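Local structure of alpha-galactosidase (Lactobacillus brevis, 3MI6) at residues A164-P169 and L174-A179; P88-T93 and R99-T104. The protein probably hydrolyses terminal, non-reducing alpha-D-galactose residues from alpha-galactosides such as galactose oligosaccharides, galactomannans and galactolipids, as a member of glycoside hydrolase family 36. All blocks are in the same frame, centred on the assembly; numbering follows the deposited sequence.

Contact 1: A164-P169 and L174-A179; sequences AKFTNP and LVLNRA
The ring of Phe-166 takes Leu-176 over one face: methyl CD1 sits 4.2 Å from the ring centroid and 18° off the ring normal, a CH-pi contact displaced toward the rim. The other methyl of the leucine fork lies over the same face, Leu-176 CD2 standing above the CD2–CE2 side of the ring, 3.5 Å from Phe-166 CD2. Ala-179 approaches obliquely, its CB 4.2 Å from Phe-166 CE1. The second flat group, the amide of Asn-168, meets Leu-174, whose CD1 lies 3.7 Å from Asn-168 OD1 and 3.8 Å from Asn-168 ND2, an apolar methyl laid against a polar group. With CG anti to the backbone N (chi1 -171°), Asn-168 carries its amide to hydrogen bonds with the backbone carbonyls of Leu-285 and Glu-172 through ND2 and with Ser-170 OG through OD1. An asparagine suits this buried turn because it can donate and accept at once, while leucine, phenylalanine and alanine fill the apolar remainder.

No hydrogen bond joins the two segments; the contact between them is made by side chains. Strand 159-167 belongs to the nine-stranded antiparallel sheet, between strands 146-154 and 290-301, whereas strand 174-186 begins in another antiparallel sheet beside strand 90-93. The contact is therefore a face-to-face meeting of sheets in the N-terminal beta domain, with Leu-147 and Phe-90 also against Phe-166, Val-92 against both leucines, and Phe-291 against Leu-176 and Ala-179.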
loop_
_atom_site.group_PDB
_atom_site.type_symbol
_atom_site.label_atom_id
_atom_site.label_comp_id
_atom_site.label_asym_id
_atom_site.label_seq_id
_atom_site.Cartn_x
_atom_site.Cartn_y
_atom_site.Cartn_z
ATOM N N ALA D 164 -7.973 -4.695 -38.657
ATOM C CA ALA D 164 -7.055 -5.285 -39.616
ATOM C C ALA D 164 -7.848 -6.129 -40.589
ATOM O O ALA D 164 -8.842 -6.747 -40.212
ATOM C CB ALA D 164 -6.001 -6.125 -38.906
ATOM N N LYS D 165 -7.424 -6.127 -41.850
ATOM C CA LYS D 165 -8.042 -6.941 -42.894
ATOM C C LYS D 165 -6.951 -7.639 -43.652
ATOM O O LYS D 165 -6.051 -6.988 -44.176
ATOM C CB LYS D 165 -8.819 -6.070 -43.865
ATOM C CG LYS D 165 -9.522 -6.845 -44.948
ATOM C CD LYS D 165 -10.130 -5.899 -45.969
ATOM C CE LYS D 165 -11.479 -6.396 -46.472
ATOM N NZ LYS D 165 -11.960 -5.596 -47.637
ATOM N N PHE D 166 -7.022 -8.960 -43.705
ATOM C CA PHE D 166 -6.009 -9.770 -44.374
ATOM C C PHE D 166 -6.493 -10.164 -45.763
ATOM O O PHE D 166 -7.646 -10.561 -45.933
ATOM C CB PHE D 166 -5.739 -11.043 -43.567
ATOM C CG PHE D 166 -5.027 -10.812 -42.263
ATOM C CD1 PHE D 166 -5.663 -10.199 -41.206
ATOM C CD2 PHE D 166 -3.725 -11.242 -42.081
ATOM C CE1 PHE D 166 -4.996 -9.990 -40.006
ATOM C CE2 PHE D 166 -3.066 -11.036 -40.878
ATOM C CZ PHE D 166 -3.702 -10.406 -39.850
ATOM N N THR D 167 -5.616 -10.051 -46.759
ATOM C CA THR D 167 -5.941 -10.494 -48.116
ATOM C C THR D 167 -4.928 -11.530 -48.595
ATOM O O THR D 167 -3.727 -11.383 -48.374
ATOM C CB THR D 167 -5.976 -9.325 -49.139
ATOM O OG1 THR D 167 -6.571 -8.157 -48.546
ATOM C CG2 THR D 167 -6.766 -9.738 -50.388
ATOM N N ASN D 168 -5.425 -12.591 -49.228
ATOM C CA ASN D 168 -4.562 -13.592 -49.849
ATOM C C ASN D 168 -4.682 -13.530 -51.366
ATOM O O ASN D 168 -5.655 -14.038 -51.928
ATOM C CB ASN D 168 -4.909 -15.000 -49.352
ATOM C CG ASN D 168 -3.892 -16.046 -49.799
ATOM O OD1 ASN D 168 -2.916 -15.728 -50.471
ATOM N ND2 ASN D 168 -4.125 -17.302 -49.425
ATOM N N PRO D 169 -3.706 -12.885 -52.032
ATOM C CA PRO D 169 -3.640 -12.796 -53.492
ATOM C C PRO D 169 -2.741 -13.882 -54.090
ATOM O O PRO D 169 -2.709 -14.040 -55.312
ATOM C CB PRO D 169 -2.998 -11.419 -53.731
ATOM C CG PRO D 169 -2.623 -10.878 -52.355
ATOM C CD PRO D 169 -2.674 -12.041 -51.415
ATOM N N LEU D 174 -3.149 -20.088 -46.914
ATOM C CA LEU D 174 -2.529 -19.491 -45.728
ATOM C C LEU D 174 -3.446 -19.657 -44.513
ATOM O O LEU D 174 -4.670 -19.589 -44.646
ATOM C CB LEU D 174 -2.231 -18.014 -45.952
ATOM C CG LEU D 174 -1.158 -17.606 -46.960
ATOM C CD1 LEU D 174 -1.247 -16.117 -47.175
ATOM C CD2 LEU D 174 0.250 -18.018 -46.513
ATOM N N VAL D 175 -2.867 -19.890 -43.335
ATOM C CA VAL D 175 -3.682 -20.012 -42.127
ATOM C C VAL D 175 -3.406 -18.876 -41.144
ATOM O O VAL D 175 -2.248 -18.573 -40.871
ATOM C CB VAL D 175 -3.475 -21.369 -41.426
ATOM C CG1 VAL D 175 -4.428 -21.497 -40.253
ATOM C CG2 VAL D 175 -3.702 -22.503 -42.411
ATOM N N LEU D 176 -4.461 -18.225 -40.645
ATOM C CA LEU D 176 -4.296 -17.216 -39.598
ATOM C C LEU D 176 -4.450 -17.864 -38.239
ATOM O O LEU D 176 -5.566 -18.258 -37.870
ATOM C CB LEU D 176 -5.350 -16.130 -39.705
ATOM C CG LEU D 176 -5.335 -15.239 -40.928
ATOM C CD1 LEU D 176 -6.417 -14.222 -40.760
ATOM C CD2 LEU D 176 -3.996 -14.568 -41.056
ATOM N N ASN D 177 -3.351 -17.968 -37.490
ATOM C CA ASN D 177 -3.422 -18.542 -36.148
ATOM C C ASN D 177 -3.818 -17.503 -35.099
ATOM O O ASN D 177 -4.354 -17.826 -34.039
ATOM C CB ASN D 177 -2.087 -19.167 -35.751
ATOM C CG ASN D 177 -1.518 -20.062 -36.822
ATOM O OD1 ASN D 177 -1.926 -21.210 -36.967
ATOM N ND2 ASN D 177 -0.554 -19.546 -37.563
ATOM N N ARG D 178 -3.546 -16.250 -35.424
ATOM C CA ARG D 178 -3.739 -15.143 -34.517
ATOM C C ARG D 178 -3.997 -13.885 -35.338
ATOM O O ARG D 178 -3.179 -13.509 -36.176
ATOM C CB ARG D 178 -2.483 -14.973 -33.660
ATOM C CG ARG D 178 -2.445 -13.743 -32.796
ATOM C CD ARG D 178 -1.150 -13.739 -32.003
ATOM N NE ARG D 178 -1.092 -14.892 -31.120
ATOM C CZ ARG D 178 -0.957 -14.812 -29.801
ATOM N NH1 ARG D 178 -0.831 -13.621 -29.212
ATOM N NH2 ARG D 178 -0.944 -15.926 -29.074
ATOM N N ALA D 179 -5.138 -13.244 -35.103
ATOM C CA ALA D 179 -5.503 -12.038 -35.833
ATOM C C ALA D 179 -6.073 -10.998 -34.882
ATOM O O ALA D 179 -7.270 -10.711 -34.919
ATOM C CB ALA D 179 -6.505 -12.362 -36.899
#

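Contact 2: P88-T93 and R99-T104; sequences PAFQVT and RITELT
Apolar contact is made by Phe-90, whose ring edge meets the methyl of Thr-101: CG2 lies near the ring plane, 3.7 Å from Phe-90 CE2. Leu-103 comes from the opposite direction, its CD1 3.9 Å from Phe-90 CE1. The phenyl group reaches both because its CG stands between the backbone N and the carbonyl carbon (chi1 75°). Were Phe-90 an alanine, with no ring to offer, the Thr-101 methyl and Leu-103 CD1 would probably face a gap and Tyr-77 would be likely to lose the ring it meets.

Polar contact across the segments runs through water. One water accepts from Val-92 N at 2.9 Å and donates to Arg-99 O; a second donates to Val-92 O and Ile-100 O. Both also bond to Thr-101 OG1, the second at 2.6 Å, so a single hydroxyl joins the two bridges while the methyl of the same side chain serves the ring; threonine suits a place that needs both. Backbone meets backbone directly in a CA-H...O contact, Arg-99 CA to Val-92 O at 3.4 Å.

Alongside, Gln-91 and Arg-99 run side by side in the same direction, with Gln-91 NE2 at the guanidinium edge, 3.9 Å from Arg-99 CD, and the amide and guanidinium planes 71° apart. Their polar ends share Glu-280 of the second subunit: Arg-99 NE forms a salt bridge with its OE2, which also accepts a hydrogen bond from Gln-91 NE2.

Thus water takes the place of direct backbone pairing between strand 90-93 and the turn leading into strand 103-112, and the carboxylate from the neighbouring subunit probably balances the arginine's charge at this buried interface.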
loop_
_atom_site.group_PDB
_atom_site.type_symbol
_atom_site.label_atom_id
_atom_site.label_comp_id
_atom_site.label_asym_id
_atom_site.label_seq_id
_atom_site.Cartn_x
_atom_site.Cartn_y
_atom_site.Cartn_z
ATOM N N PRO D 88 2.863 -11.500 -30.291
ATOM C CA PRO D 88 2.601 -10.888 -31.597
ATOM C C PRO D 88 1.155 -10.479 -31.761
ATOM O O PRO D 88 0.293 -10.977 -31.051
ATOM C CB PRO D 88 2.925 -12.014 -32.575
ATOM C CG PRO D 88 2.601 -13.236 -31.833
ATOM C CD PRO D 88 2.925 -12.968 -30.378
ATOM N N ALA D 89 0.901 -9.575 -32.692
ATOM C CA ALA D 89 -0.459 -9.193 -33.024
ATOM C C ALA D 89 -1.094 -10.235 -33.914
ATOM O O ALA D 89 -2.312 -10.385 -33.922
ATOM C CB ALA D 89 -0.477 -7.871 -33.743
ATOM N N PHE D 90 -0.282 -10.939 -34.693
ATOM C CA PHE D 90 -0.827 -11.914 -35.630
ATOM C C PHE D 90 0.208 -13.000 -35.871
ATOM O O PHE D 90 1.355 -12.852 -35.452
ATOM C CB PHE D 90 -1.160 -11.224 -36.951
ATOM C CG PHE D 90 0.052 -10.902 -37.766
ATOM C CD1 PHE D 90 0.759 -9.737 -37.543
ATOM C CD2 PHE D 90 0.509 -11.787 -38.727
ATOM C CE1 PHE D 90 1.879 -9.441 -38.270
ATOM C CE2 PHE D 90 1.633 -11.499 -39.461
ATOM C CZ PHE D 90 2.321 -10.315 -39.230
ATOM N N GLN D 91 -0.198 -14.084 -36.543
ATOM C CA GLN D 91 0.725 -15.135 -36.995
ATOM C C GLN D 91 0.102 -15.889 -38.177
ATOM O O GLN D 91 -1.112 -16.122 -38.190
ATOM C CB GLN D 91 1.069 -16.096 -35.844
ATOM C CG GLN D 91 2.219 -17.047 -36.134
ATOM C CD GLN D 91 2.468 -18.061 -35.017
ATOM O OE1 GLN D 91 1.586 -18.847 -34.648
ATOM N NE2 GLN D 91 3.683 -18.067 -34.497
ATOM N N VAL D 92 0.925 -16.259 -39.166
ATOM C CA VAL D 92 0.460 -16.969 -40.358
ATOM C C VAL D 92 1.293 -18.208 -40.676
ATOM O O VAL D 92 2.506 -18.121 -40.824
ATOM C CB VAL D 92 0.514 -16.088 -41.621
ATOM C CG1 VAL D 92 -0.393 -16.670 -42.714
ATOM C CG2 VAL D 92 0.136 -14.664 -41.313
ATOM N N THR D 93 0.626 -19.350 -40.813
ATOM C CA THR D 93 1.276 -20.611 -41.139
ATOM C C THR D 93 1.154 -20.891 -42.634
ATOM O O THR D 93 0.058 -20.799 -43.206
ATOM C CB THR D 93 0.625 -21.804 -40.375
ATOM O OG1 THR D 93 0.510 -21.498 -38.980
ATOM C CG2 THR D 93 1.453 -23.090 -40.536
ATOM N N ARG D 99 6.232 -20.221 -40.064
ATOM C CA ARG D 99 5.359 -19.241 -39.450
ATOM C C ARG D 99 5.969 -17.837 -39.528
ATOM O O ARG D 99 5.486 -16.893 -38.883
ATOM C CB ARG D 99 5.073 -19.638 -37.996
ATOM C CG ARG D 99 4.313 -20.962 -37.846
ATOM C CD ARG D 99 4.235 -21.393 -36.393
ATOM N NE ARG D 99 5.558 -21.388 -35.774
ATOM C CZ ARG D 99 6.460 -22.352 -35.943
ATOM N NH1 ARG D 99 6.169 -23.388 -36.712
ATOM N NH2 ARG D 99 7.649 -22.286 -35.352
ATOM N N ILE D 100 7.034 -17.704 -40.314
ATOM C CA ILE D 100 7.684 -16.421 -40.492
ATOM C C ILE D 100 6.876 -15.523 -41.418
ATOM O O ILE D 100 6.297 -15.980 -42.399
ATOM C CB ILE D 100 9.099 -16.578 -41.028
ATOM C CG1 ILE D 100 9.874 -17.559 -40.157
ATOM C CG2 ILE D 100 9.798 -15.246 -41.062
ATOM C CD1 ILE D 100 9.617 -17.401 -38.683
ATOM N N THR D 101 6.822 -14.241 -41.086
ATOM C CA THR D 101 6.134 -13.280 -41.923
ATOM C C THR D 101 6.914 -11.994 -41.992
ATOM O O THR D 101 7.297 -11.444 -40.967
ATOM C CB THR D 101 4.736 -12.988 -41.400
ATOM O OG1 THR D 101 3.887 -14.095 -41.712
ATOM C CG2 THR D 101 4.177 -11.750 -42.068
ATOM N N GLU D 102 7.166 -11.502 -43.196
ATOM C CA GLU D 102 7.884 -10.236 -43.316
ATOM C C GLU D 102 7.058 -9.156 -43.980
ATOM O O GLU D 102 7.080 -9.013 -45.199
ATOM C CB GLU D 102 9.202 -10.423 -44.050
ATOM C CG GLU D 102 10.216 -11.163 -43.230
ATOM C CD GLU D 102 11.322 -11.738 -44.062
ATOM O OE1 GLU D 102 11.575 -11.196 -45.159
ATOM O OE2 GLU D 102 11.940 -12.732 -43.620
ATOM N N LEU D 103 6.324 -8.399 -43.173
ATOM C CA LEU D 103 5.541 -7.304 -43.715
ATOM C C LEU D 103 6.447 -6.228 -44.287
ATOM O O LEU D 103 7.532 -5.956 -43.752
ATOM C CB LEU D 103 4.624 -6.707 -42.662
ATOM C CG LEU D 103 3.477 -7.612 -42.234
ATOM C CD1 LEU D 103 2.653 -6.899 -41.187
ATOM C CD2 LEU D 103 2.626 -7.993 -43.433
ATOM N N THR D 104 5.997 -5.642 -45.391
ATOM C CA THR D 104 6.699 -4.565 -46.041
ATOM C C THR D 104 5.653 -3.627 -46.594
ATOM O O THR D 104 4.847 -4.027 -47.442
ATOM C CB THR D 104 7.515 -5.068 -47.212
ATOM O OG1 THR D 104 8.477 -6.023 -46.752
ATOM C CG2 THR D 104 8.234 -3.911 -47.863
HETATM O O HOH W 1 3.557 -15.172 -38.699
HETATM O O HOH W 2 3.268 -16.187 -43.105
#

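The centres of contact 1 and contact 2 lie about 9 Å apart, and strand 90-93 of contact 2 links them, pairing antiparallel with the 174-186 strand of contact 1. Two probable hydrogen bonds join them, Val-175 O to Thr-93 N at 3.0 Å and Asn-177 ND2 to Thr-93 OG1 at 2.6 Å. Contact 2 closes before contact 1 opens along the chain, yet both bring this small sheet against the nine-stranded one, through strand 159-167 in contact 1 and at strand 103-112 in contact 2. Both lie away from the predicted catalytic and substrate-binding residues, within the N-terminal domain's beta framework.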